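Local coordinates for ABC transporter substrate-binding protein (Staphylococcus aureus subsp. aureus NCTC 8325, PDB 3UN6), which is of unconfirmed function but, as the zinc-bound ligand-binding component of an ABC-type importer, probably captures a substrate for delivery to the membrane transporter, at residues 49-60 and 240-251; 36-47 and 85-93. All coordinates share one frame; numbering follows the deposited sequence.

Contact 1: residues 49-60 and 240-251; sequences NLMMTKKLLSQY and FVQDYKKSGFKM
Two helices that pack on the central sheet of one lobe of a periplasmic-binding-protein fold meet here: helix 48-58, which follows strand 36-41, and helix 234-250. Their stretches 49-58 and 240-250 cross at 110°, the axes 8.5 Å apart at closest approach. Thr53, Ser247 and Gly248 at the crossing are consistent with this fairly close approach. Thr53 fits as a knob among Phe240, Asp243, Tyr244 and Ser247, while Ser247 in return sits among Asn49, Met52, Thr53 and Leu56. Where the serine meets Met52, a selenomethionine, the fit is tight, Ser247 CB lying 3.4 Å from Met52 CG.

Asn49 supplies one of two hydrogen bonds across the crossing. Its CG stands anti to the backbone N, which carries the amide across to the partner helix, and ND2 donates to Tyr244 O at 2.9 Å with an N-H...O angle of 162°. The same nitrogen lies 3.2 Å above the centre of the Tyr244 ring, the amide standing steeply at 74° to the ring plane. Tyr244 O also accepts the helical bond from Gly248 N, the two donors arriving from opposite faces of its plane. Thr53 OG1 turns back to its own helix, donating to Asn49 O at 2.7 Å, and Ser247 OG likewise donates to Asp243 O. Leu50 CD2 reaches the edge of the Phe240 ring, 4.0 Å from CZ.

At the far end Tyr60 OH donates to Asp243 OD1 at 2.8 Å, meeting it from above the carboxylate plane; OD2 is taken by Tyr65 OH. Two tyrosine hydroxyls thus grip the buried carboxylate, one on each oxygen, and would probably help to stabilise its negative charge. The Thr53 and Ser247 hydroxyls are paired within their own helices, Asn49 and Tyr60 reach across, and the crossing combines close packing with directional bonds.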
loop_
_atom_site.group_PDB
_atom_site.type_symbol
_atom_site.label_atom_id
_atom_site.label_comp_id
_atom_site.label_asym_id
_atom_site.label_seq_id
_atom_site.Cartn_x
_atom_site.Cartn_y
_atom_site.Cartn_z
ATOM N N ASN A 49 1.135 -0.080 -10.227
ATOM C CA ASN A 49 0.166 0.126 -11.307
ATOM C C ASN A 49 0.217 1.573 -11.828
ATOM O O ASN A 49 -0.158 1.823 -12.947
ATOM C CB ASN A 49 -1.268 -0.239 -10.906
ATOM C CG ASN A 49 -2.175 -0.411 -12.118
ATOM O OD1 ASN A 49 -1.813 -1.067 -13.083
ATOM N ND2 ASN A 49 -3.341 0.191 -12.074
ATOM N N LEU A 50 0.686 2.514 -11.014
ATOM C CA LEU A 50 0.877 3.894 -11.484
ATOM C C LEU A 50 1.988 3.949 -12.545
ATOM O O LEU A 50 1.888 4.727 -13.507
ATOM C CB LEU A 50 1.235 4.835 -10.331
ATOM C CG LEU A 50 0.115 5.199 -9.368
ATOM C CD1 LEU A 50 0.686 6.028 -8.229
ATOM C CD2 LEU A 50 -0.976 5.950 -10.105
HETATM N N MSE A 51 3.035 3.128 -12.367
HETATM C CA MSE A 51 4.153 3.075 -13.318
HETATM C C MSE A 51 3.619 2.518 -14.642
HETATM O O MSE A 51 3.926 3.022 -15.734
HETATM C CB MSE A 51 5.288 2.157 -12.829
HETATM C CG MSE A 51 5.787 2.265 -11.346
HETATM SE SE MSE A 51 6.435 3.972 -10.698
HETATM C CE MSE A 51 4.735 4.740 -10.043
HETATM N N MSE A 52 2.823 1.456 -14.551
HETATM C CA MSE A 52 2.234 0.879 -15.755
HETATM C C MSE A 52 1.350 1.909 -16.459
HETATM O O MSE A 52 1.396 2.022 -17.697
HETATM C CB MSE A 52 1.418 -0.366 -15.434
HETATM C CG MSE A 52 0.824 -0.981 -16.624
HETATM SE SE MSE A 52 2.196 -1.740 -17.854
HETATM C CE MSE A 52 1.141 -1.648 -19.462
ATOM N N THR A 53 0.558 2.656 -15.684
ATOM C CA THR A 53 -0.340 3.679 -16.247
ATOM C C THR A 53 0.461 4.693 -17.056
ATOM O O THR A 53 0.088 5.043 -18.173
ATOM C CB THR A 53 -1.161 4.376 -15.141
ATOM O OG1 THR A 53 -1.886 3.381 -14.405
ATOM C CG2 THR A 53 -2.135 5.385 -15.730
ATOM N N LYS A 54 1.564 5.146 -16.471
ATOM C CA LYS A 54 2.505 6.052 -17.098
ATOM C C LYS A 54 3.036 5.465 -18.413
ATOM O O LYS A 54 3.062 6.150 -19.435
ATOM C CB LYS A 54 3.664 6.309 -16.122
ATOM C CG LYS A 54 4.749 7.251 -16.592
ATOM C CD LYS A 54 4.235 8.626 -16.786
ATOM C CE LYS A 54 5.372 9.560 -17.072
ATOM N NZ LYS A 54 4.850 10.876 -17.469
ATOM N N LYS A 55 3.411 4.186 -18.410
ATOM C CA LYS A 55 3.925 3.571 -19.618
ATOM C C LYS A 55 2.838 3.510 -20.699
ATOM O O LYS A 55 3.090 3.791 -21.866
ATOM C CB LYS A 55 4.469 2.178 -19.354
ATOM C CG LYS A 55 5.086 1.567 -20.604
ATOM C CD LYS A 55 5.522 0.125 -20.422
ATOM C CE LYS A 55 6.121 -0.412 -21.744
ATOM N NZ LYS A 55 6.405 -1.867 -21.684
ATOM N N LEU A 56 1.627 3.142 -20.304
ATOM C CA LEU A 56 0.515 3.076 -21.246
ATOM C C LEU A 56 0.207 4.461 -21.859
ATOM O O LEU A 56 0.009 4.590 -23.074
ATOM C CB LEU A 56 -0.694 2.477 -20.528
ATOM C CG LEU A 56 -2.047 2.297 -21.202
ATOM C CD1 LEU A 56 -1.955 1.678 -22.597
ATOM C CD2 LEU A 56 -2.907 1.440 -20.269
ATOM N N LEU A 57 0.183 5.490 -21.016
ATOM C CA LEU A 57 -0.102 6.855 -21.465
ATOM C C LEU A 57 0.920 7.328 -22.509
ATOM O O LEU A 57 0.565 8.067 -23.421
ATOM C CB LEU A 57 -0.149 7.816 -20.272
ATOM C CG LEU A 57 -0.609 9.259 -20.484
ATOM C CD1 LEU A 57 -2.077 9.359 -20.949
ATOM C CD2 LEU A 57 -0.431 10.004 -19.197
ATOM N N SER A 58 2.169 6.894 -22.378
ATOM C CA SER A 58 3.216 7.267 -23.331
ATOM C C SER A 58 2.977 6.671 -24.723
ATOM O O SER A 58 3.519 7.160 -25.704
ATOM C CB SER A 58 4.581 6.812 -22.824
ATOM O OG SER A 58 4.838 7.331 -21.534
ATOM N N GLN A 59 2.164 5.620 -24.799
ATOM C CA GLN A 59 1.868 4.964 -26.068
ATOM C C GLN A 59 0.785 5.644 -26.910
ATOM O O GLN A 59 0.601 5.261 -28.053
ATOM C CB GLN A 59 1.541 3.488 -25.832
ATOM C CG GLN A 59 2.777 2.704 -25.383
ATOM C CD GLN A 59 2.477 1.282 -24.955
ATOM O OE1 GLN A 59 1.363 0.964 -24.536
ATOM N NE2 GLN A 59 3.482 0.419 -25.041
ATOM N N TYR A 60 0.078 6.642 -26.374
ATOM C CA TYR A 60 -0.918 7.375 -27.172
ATOM C C TYR A 60 -0.225 8.456 -27.984
ATOM O O TYR A 60 0.742 9.075 -27.507
ATOM C CB TYR A 60 -1.987 8.068 -26.311
ATOM C CG TYR A 60 -2.801 7.145 -25.434
ATOM C CD1 TYR A 60 -3.541 6.109 -25.984
ATOM C CD2 TYR A 60 -2.862 7.339 -24.052
ATOM C CE1 TYR A 60 -4.292 5.266 -25.184
ATOM C CE2 TYR A 60 -3.618 6.512 -23.251
ATOM C CZ TYR A 60 -4.326 5.472 -23.820
ATOM O OH TYR A 60 -5.073 4.636 -23.024
ATOM N N PHE A 240 -7.850 9.277 -16.728
ATOM C CA PHE A 240 -6.786 8.727 -15.882
ATOM C C PHE A 240 -7.163 7.371 -15.213
ATOM O O PHE A 240 -6.419 6.391 -15.303
ATOM C CB PHE A 240 -6.339 9.789 -14.866
ATOM C CG PHE A 240 -5.429 9.263 -13.829
ATOM C CD1 PHE A 240 -4.247 8.634 -14.194
ATOM C CD2 PHE A 240 -5.743 9.382 -12.493
ATOM C CE1 PHE A 240 -3.394 8.121 -13.256
ATOM C CE2 PHE A 240 -4.891 8.880 -11.535
ATOM C CZ PHE A 240 -3.696 8.239 -11.933
ATOM N N VAL A 241 -8.335 7.309 -14.593
ATOM C CA VAL A 241 -8.791 6.072 -13.942
ATOM C C VAL A 241 -8.980 4.951 -14.966
ATOM O O VAL A 241 -8.763 3.777 -14.669
ATOM C CB VAL A 241 -10.107 6.300 -13.182
ATOM C CG1 VAL A 241 -10.739 4.968 -12.771
ATOM C CG2 VAL A 241 -9.851 7.185 -11.987
ATOM N N GLN A 242 -9.388 5.334 -16.163
ATOM C CA GLN A 242 -9.558 4.391 -17.272
ATOM C C GLN A 242 -8.205 3.771 -17.694
ATOM O O GLN A 242 -8.120 2.579 -17.927
ATOM C CB GLN A 242 -10.186 5.103 -18.458
ATOM C CG GLN A 242 -10.221 4.262 -19.748
ATOM C CD GLN A 242 -11.293 3.204 -19.746
ATOM O OE1 GLN A 242 -12.479 3.498 -19.992
ATOM N NE2 GLN A 242 -10.886 1.948 -19.524
ATOM N N ASP A 243 -7.163 4.596 -17.803
ATOM C CA ASP A 243 -5.847 4.101 -18.138
ATOM C C ASP A 243 -5.348 3.239 -16.993
ATOM O O ASP A 243 -4.745 2.203 -17.205
ATOM C CB ASP A 243 -4.897 5.257 -18.424
ATOM C CG ASP A 243 -5.294 6.015 -19.665
ATOM O OD1 ASP A 243 -6.020 5.411 -20.497
ATOM O OD2 ASP A 243 -4.883 7.183 -19.807
ATOM N N TYR A 244 -5.630 3.680 -15.780
ATOM C CA TYR A 244 -5.280 2.947 -14.575
ATOM C C TYR A 244 -5.960 1.567 -14.558
ATOM O O TYR A 244 -5.337 0.575 -14.195
ATOM C CB TYR A 244 -5.673 3.793 -13.350
ATOM C CG TYR A 244 -5.236 3.243 -12.004
ATOM C CD1 TYR A 244 -4.031 3.619 -11.447
ATOM C CD2 TYR A 244 -6.055 2.371 -11.287
ATOM C CE1 TYR A 244 -3.622 3.126 -10.224
ATOM C CE2 TYR A 244 -5.666 1.886 -10.057
ATOM C CZ TYR A 244 -4.435 2.262 -9.536
ATOM O OH TYR A 244 -4.031 1.782 -8.311
ATOM N N LYS A 245 -7.229 1.508 -14.970
ATOM C CA LYS A 245 -7.987 0.251 -14.976
ATOM C C LYS A 245 -7.395 -0.740 -15.991
ATOM O O LYS A 245 -7.152 -1.903 -15.667
ATOM C CB LYS A 245 -9.458 0.531 -15.248
ATOM C CG LYS A 245 -10.328 -0.705 -15.283
ATOM C CD LYS A 245 -11.784 -0.317 -15.212
ATOM C CE LYS A 245 -12.683 -1.547 -15.203
ATOM N NZ LYS A 245 -14.110 -1.145 -15.080
ATOM N N LYS A 246 -7.155 -0.263 -17.214
ATOM C CA LYS A 246 -6.532 -1.071 -18.255
ATOM C C LYS A 246 -5.179 -1.618 -17.759
ATOM O O LYS A 246 -4.869 -2.812 -17.933
ATOM C CB LYS A 246 -6.305 -0.234 -19.519
ATOM C CG LYS A 246 -7.558 0.357 -20.171
ATOM C CD LYS A 246 -7.195 1.142 -21.448
ATOM C CE LYS A 246 -8.408 1.815 -22.106
ATOM N NZ LYS A 246 -9.479 0.860 -22.486
ATOM N N SER A 247 -4.390 -0.737 -17.124
ATOM C CA SER A 247 -3.060 -1.094 -16.618
ATOM C C SER A 247 -3.119 -2.212 -15.590
ATOM O O SER A 247 -2.268 -3.112 -15.579
ATOM C CB SER A 247 -2.366 0.128 -16.006
ATOM O OG SER A 247 -2.088 1.089 -17.011
ATOM N N GLY A 248 -4.145 -2.154 -14.750
ATOM C CA GLY A 248 -4.351 -3.136 -13.700
ATOM C C GLY A 248 -4.440 -4.548 -14.220
ATOM O O GLY A 248 -3.925 -5.473 -13.594
ATOM N N PHE A 249 -5.068 -4.710 -15.369
ATOM C CA PHE A 249 -5.181 -6.028 -15.999
ATOM C C PHE A 249 -3.895 -6.420 -16.726
ATOM O O PHE A 249 -3.519 -7.582 -16.709
ATOM C CB PHE A 249 -6.400 -6.088 -16.907
ATOM C CG PHE A 249 -7.705 -6.021 -16.148
ATOM C CD1 PHE A 249 -8.209 -7.146 -15.524
ATOM C CD2 PHE A 249 -8.408 -4.829 -16.041
ATOM C CE1 PHE A 249 -9.407 -7.095 -14.805
ATOM C CE2 PHE A 249 -9.602 -4.758 -15.324
ATOM C CZ PHE A 249 -10.104 -5.900 -14.703
ATOM N N LYS A 250 -3.221 -5.463 -17.352
ATOM C CA LYS A 250 -1.902 -5.738 -17.963
ATOM C C LYS A 250 -0.914 -6.304 -16.921
ATOM O O LYS A 250 -0.074 -7.156 -17.231
ATOM C CB LYS A 250 -1.286 -4.450 -18.534
ATOM C CG LYS A 250 -1.524 -4.166 -19.980
ATOM C CD LYS A 250 -0.762 -5.166 -20.860
ATOM C CE LYS A 250 -0.694 -4.706 -22.299
ATOM N NZ LYS A 250 -2.036 -4.318 -22.817
HETATM N N MSE A 251 -1.042 -5.814 -15.691
HETATM C CA MSE A 251 -0.156 -6.171 -14.579
HETATM C C MSE A 251 -0.356 -7.564 -14.008
HETATM O O MSE A 251 0.405 -7.982 -13.128
HETATM C CB MSE A 251 -0.268 -5.135 -13.480
HETATM C CG MSE A 251 0.321 -3.776 -13.852
HETATM SE SE MSE A 251 2.305 -3.726 -13.857
HETATM C CE MSE A 251 2.641 -3.703 -11.948
#

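Contact 2: residues 36-47 and 85-93; sequences VIKIGYLPITHS and GRIDGASTL. With ZN (zinc ion), chain B.
Strands 36-41 and 89-93 run parallel, 19° apart, with Ile39 paired to Gly89 and Gly40 to Ala90, through backbone bonds such as Gly40 N to Gly89 O and Ser91 N to Gly40 O. At the start of the pairing Lys38 O accepts two N-H groups in its carbonyl plane, from Asp88 N at 2.7 Å and, more distantly, from Gly89 N at 3.3 Å, the latter part of the Ile39-Gly89 bridge. With CG anti to the carbonyl carbon (chi1 -62°), the Asp88 carboxylate turns back to strand 36-41, where OD2 accepts from Lys38 N at 2.7 Å and 172° on its anti lone pair. Glycines leave room for neighbours on both faces. Ile39 CD1 lies over Gly89, 3.7 Å from its CA, and Ile87 CD1 rests against Gly40 CA. Where the strands part, a water bridges Leu42 N and Ser91 O. In the 3-10 turn 45-47, His46 ND1 binds zinc at 2.1 Å; Cys220, Cys221 and a water complete its ligands, while Ser47 OG donates to Leu42 O. The Asp88 carboxylate appears to take the place a strand carbonyl would have, extending the pairing outward, and the opposite end leads into the metal site.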
loop_
_atom_site.group_PDB
_atom_site.type_symbol
_atom_site.label_atom_id
_atom_site.label_comp_id
_atom_site.label_asym_id
_atom_site.label_seq_id
_atom_site.Cartn_x
_atom_site.Cartn_y
_atom_site.Cartn_z
ATOM N N VAL A 36 -1.904 18.654 -16.273
ATOM C CA VAL A 36 -0.927 17.825 -15.586
ATOM C C VAL A 36 -1.523 17.285 -14.290
ATOM O O VAL A 36 -2.047 18.048 -13.487
ATOM C CB VAL A 36 0.345 18.634 -15.225
ATOM C CG1 VAL A 36 1.352 17.749 -14.491
ATOM C CG2 VAL A 36 0.973 19.249 -16.483
ATOM N N ILE A 37 -1.477 15.973 -14.118
ATOM C CA ILE A 37 -1.934 15.340 -12.892
ATOM C C ILE A 37 -0.682 14.858 -12.198
ATOM O O ILE A 37 0.092 14.099 -12.782
ATOM C CB ILE A 37 -2.854 14.125 -13.153
ATOM C CG1 ILE A 37 -4.030 14.528 -14.041
ATOM C CG2 ILE A 37 -3.355 13.556 -11.850
ATOM C CD1 ILE A 37 -4.950 13.381 -14.404
ATOM N N LYS A 38 -0.473 15.327 -10.972
ATOM C CA LYS A 38 0.674 14.910 -10.148
ATOM C C LYS A 38 0.210 13.904 -9.111
ATOM O O LYS A 38 -0.652 14.220 -8.267
ATOM C CB LYS A 38 1.272 16.088 -9.382
ATOM C CG LYS A 38 2.095 17.092 -10.132
ATOM C CD LYS A 38 2.775 18.015 -9.064
ATOM C CE LYS A 38 3.870 18.923 -9.596
ATOM N NZ LYS A 38 3.388 20.093 -10.370
ATOM N N ILE A 39 0.798 12.717 -9.120
ATOM C CA ILE A 39 0.387 11.676 -8.199
ATOM C C ILE A 39 1.564 11.199 -7.409
ATOM O O ILE A 39 2.629 10.862 -7.975
ATOM C CB ILE A 39 -0.211 10.445 -8.923
ATOM C CG1 ILE A 39 -1.388 10.823 -9.823
ATOM C CG2 ILE A 39 -0.618 9.371 -7.907
ATOM C CD1 ILE A 39 -2.651 11.300 -9.120
ATOM N N GLY A 40 1.381 11.154 -6.098
ATOM C CA GLY A 40 2.432 10.734 -5.179
ATOM C C GLY A 40 2.483 9.250 -4.854
ATOM O O GLY A 40 1.448 8.573 -4.807
ATOM N N TYR A 41 3.689 8.753 -4.582
ATOM C CA TYR A 41 3.864 7.356 -4.242
ATOM C C TYR A 41 5.163 7.059 -3.521
ATOM O O TYR A 41 6.115 7.859 -3.543
ATOM C CB TYR A 41 3.903 6.515 -5.540
ATOM C CG TYR A 41 5.186 6.675 -6.320
ATOM C CD1 TYR A 41 5.408 7.793 -7.121
ATOM C CD2 TYR A 41 6.192 5.719 -6.245
ATOM C CE1 TYR A 41 6.585 7.953 -7.822
ATOM C CE2 TYR A 41 7.387 5.875 -6.941
ATOM C CZ TYR A 41 7.569 6.994 -7.734
ATOM O OH TYR A 41 8.738 7.152 -8.422
ATOM N N LEU A 42 5.174 5.882 -2.901
ATOM C CA LEU A 42 6.368 5.257 -2.355
ATOM C C LEU A 42 6.725 4.102 -3.307
ATOM O O LEU A 42 5.790 3.488 -3.909
ATOM C CB LEU A 42 6.152 4.749 -0.931
ATOM C CG LEU A 42 6.473 5.693 0.238
ATOM C CD1 LEU A 42 5.465 6.877 0.361
ATOM C CD2 LEU A 42 6.514 4.858 1.546
ATOM N N PRO A 43 8.045 3.775 -3.448
ATOM C CA PRO A 43 8.529 2.718 -4.369
ATOM C C PRO A 43 8.330 1.286 -3.823
ATOM O O PRO A 43 9.273 0.572 -3.540
ATOM C CB PRO A 43 10.016 3.052 -4.528
ATOM C CG PRO A 43 10.403 3.627 -3.188
ATOM C CD PRO A 43 9.165 4.358 -2.671
ATOM N N ILE A 44 7.067 0.902 -3.710
ATOM C CA ILE A 44 6.661 -0.389 -3.213
ATOM C C ILE A 44 5.751 -0.984 -4.284
ATOM O O ILE A 44 5.243 -0.251 -5.132
ATOM C CB ILE A 44 5.898 -0.246 -1.925
ATOM C CG1 ILE A 44 4.722 0.739 -2.114
ATOM C CG2 ILE A 44 6.847 0.229 -0.804
ATOM C CD1 ILE A 44 3.862 0.949 -0.870
ATOM N N THR A 45 5.546 -2.295 -4.256
ATOM C CA THR A 45 4.688 -2.946 -5.270
ATOM C C THR A 45 3.255 -2.428 -5.242
ATOM O O THR A 45 2.534 -2.527 -6.243
ATOM C CB THR A 45 4.618 -4.473 -5.109
ATOM O OG1 THR A 45 3.935 -4.807 -3.893
ATOM C CG2 THR A 45 6.017 -5.100 -5.136
ATOM N N HIS A 46 2.842 -1.858 -4.119
ATOM C CA HIS A 46 1.484 -1.377 -4.012
ATOM C C HIS A 46 1.195 -0.173 -4.875
ATOM O O HIS A 46 0.026 0.156 -5.093
ATOM C CB HIS A 46 1.092 -1.088 -2.562
ATOM C CG HIS A 46 1.212 -2.279 -1.670
ATOM N ND1 HIS A 46 0.984 -2.216 -0.318
ATOM C CD2 HIS A 46 1.598 -3.551 -1.932
ATOM C CE1 HIS A 46 1.176 -3.409 0.212
ATOM N NE2 HIS A 46 1.555 -4.238 -0.747
ATOM N N SER A 47 2.242 0.464 -5.385
ATOM C CA SER A 47 2.063 1.634 -6.230
ATOM C C SER A 47 2.478 1.397 -7.666
ATOM O O SER A 47 2.425 2.321 -8.464
ATOM C CB SER A 47 2.899 2.805 -5.655
ATOM O OG SER A 47 4.272 2.602 -5.925
ATOM N N GLY A 85 -2.081 20.077 -1.318
ATOM C CA GLY A 85 -2.351 20.242 -2.760
ATOM C C GLY A 85 -1.126 20.311 -3.683
ATOM O O GLY A 85 -1.252 20.664 -4.856
ATOM N N ARG A 86 0.050 19.963 -3.185
ATOM C CA ARG A 86 1.234 19.963 -4.037
ATOM C C ARG A 86 1.225 18.749 -4.995
ATOM O O ARG A 86 1.929 18.746 -6.005
ATOM C CB ARG A 86 2.502 20.077 -3.211
ATOM C CG ARG A 86 2.622 21.460 -2.610
ATOM C CD ARG A 86 3.822 21.603 -1.715
ATOM N NE ARG A 86 3.833 22.888 -1.003
ATOM C CZ ARG A 86 4.229 24.051 -1.520
ATOM N NH1 ARG A 86 4.617 24.140 -2.788
ATOM N NH2 ARG A 86 4.214 25.144 -0.765
ATOM N N ILE A 87 0.421 17.737 -4.649
ATOM C CA ILE A 87 0.113 16.629 -5.534
ATOM C C ILE A 87 -1.417 16.565 -5.602
ATOM O O ILE A 87 -2.117 17.021 -4.699
ATOM C CB ILE A 87 0.732 15.261 -5.135
ATOM C CG1 ILE A 87 0.255 14.808 -3.749
ATOM C CG2 ILE A 87 2.262 15.328 -5.189
ATOM C CD1 ILE A 87 0.927 13.526 -3.258
ATOM N N ASP A 88 -1.917 16.058 -6.717
ATOM C CA ASP A 88 -3.350 15.960 -7.004
ATOM C C ASP A 88 -3.996 14.665 -6.491
ATOM O O ASP A 88 -5.220 14.544 -6.431
ATOM C CB ASP A 88 -3.513 16.013 -8.525
ATOM C CG ASP A 88 -3.020 17.308 -9.108
ATOM O OD1 ASP A 88 -3.618 18.366 -8.759
ATOM O OD2 ASP A 88 -2.053 17.280 -9.921
ATOM N N GLY A 89 -3.160 13.682 -6.202
ATOM C CA GLY A 89 -3.608 12.389 -5.719
ATOM C C GLY A 89 -2.412 11.565 -5.296
ATOM O O GLY A 89 -1.266 12.057 -5.264
ATOM N N ALA A 90 -2.655 10.300 -4.983
ATOM C CA ALA A 90 -1.595 9.453 -4.484
ATOM C C ALA A 90 -2.019 8.010 -4.290
ATOM O O ALA A 90 -3.206 7.726 -4.144
ATOM C CB ALA A 90 -1.137 9.994 -3.127
ATOM N N SER A 91 -1.040 7.100 -4.335
ATOM C CA SER A 91 -1.260 5.701 -3.922
ATOM C C SER A 91 -0.858 5.740 -2.448
ATOM O O SER A 91 0.263 6.134 -2.132
ATOM C CB SER A 91 -0.379 4.722 -4.705
ATOM O OG SER A 91 -0.674 3.391 -4.336
ATOM N N THR A 92 -1.761 5.364 -1.546
ATOM C CA THR A 92 -1.507 5.531 -0.110
ATOM C C THR A 92 -2.192 4.499 0.771
ATOM O O THR A 92 -3.133 3.819 0.354
ATOM C CB THR A 92 -1.937 6.987 0.340
ATOM O OG1 THR A 92 -1.484 7.274 1.679
ATOM C CG2 THR A 92 -3.439 7.157 0.274
ATOM N N LEU A 93 -1.698 4.374 1.994
ATOM C CA LEU A 93 -2.288 3.467 2.976
ATOM C C LEU A 93 -3.775 3.852 3.152
ATOM O O LEU A 93 -4.106 5.033 3.346
ATOM C CB LEU A 93 -1.582 3.591 4.318
ATOM C CG LEU A 93 -0.072 3.336 4.303
ATOM C CD1 LEU A 93 0.463 3.622 5.697
ATOM C CD2 LEU A 93 0.251 1.906 3.831
HETATM ZN ZN ZN B . 0.284 -0.700 0.969
HETATM O O HOH W 1 2.677 4.680 -2.597
HETATM O O HOH W 2 2.289 -0.180 2.160
#

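Contact 1 and contact 2 share one lobe, their centres 14 Å apart, and their segments alternate along the chain: strand 36-41 runs through its turn into helix 48-58, which then covers the sheet. They touch directly. Leu50 spans both strands of contact 2, its CD1 packing 3.6 Å from Ile39 CG2 and 3.9 Å from Ser91 CB, while Phe240 packs on strand 36-41, its CB 3.9 Å from Ile37 CD1. The zinc ion bound by His46 belongs to contact 2; contact 1 lies farther off, the side chain of Tyr244 about 11 Å from a bound zinc ion. The example illustrates a layered design, helices packed on a sheet, one strand of which leads into the metal site.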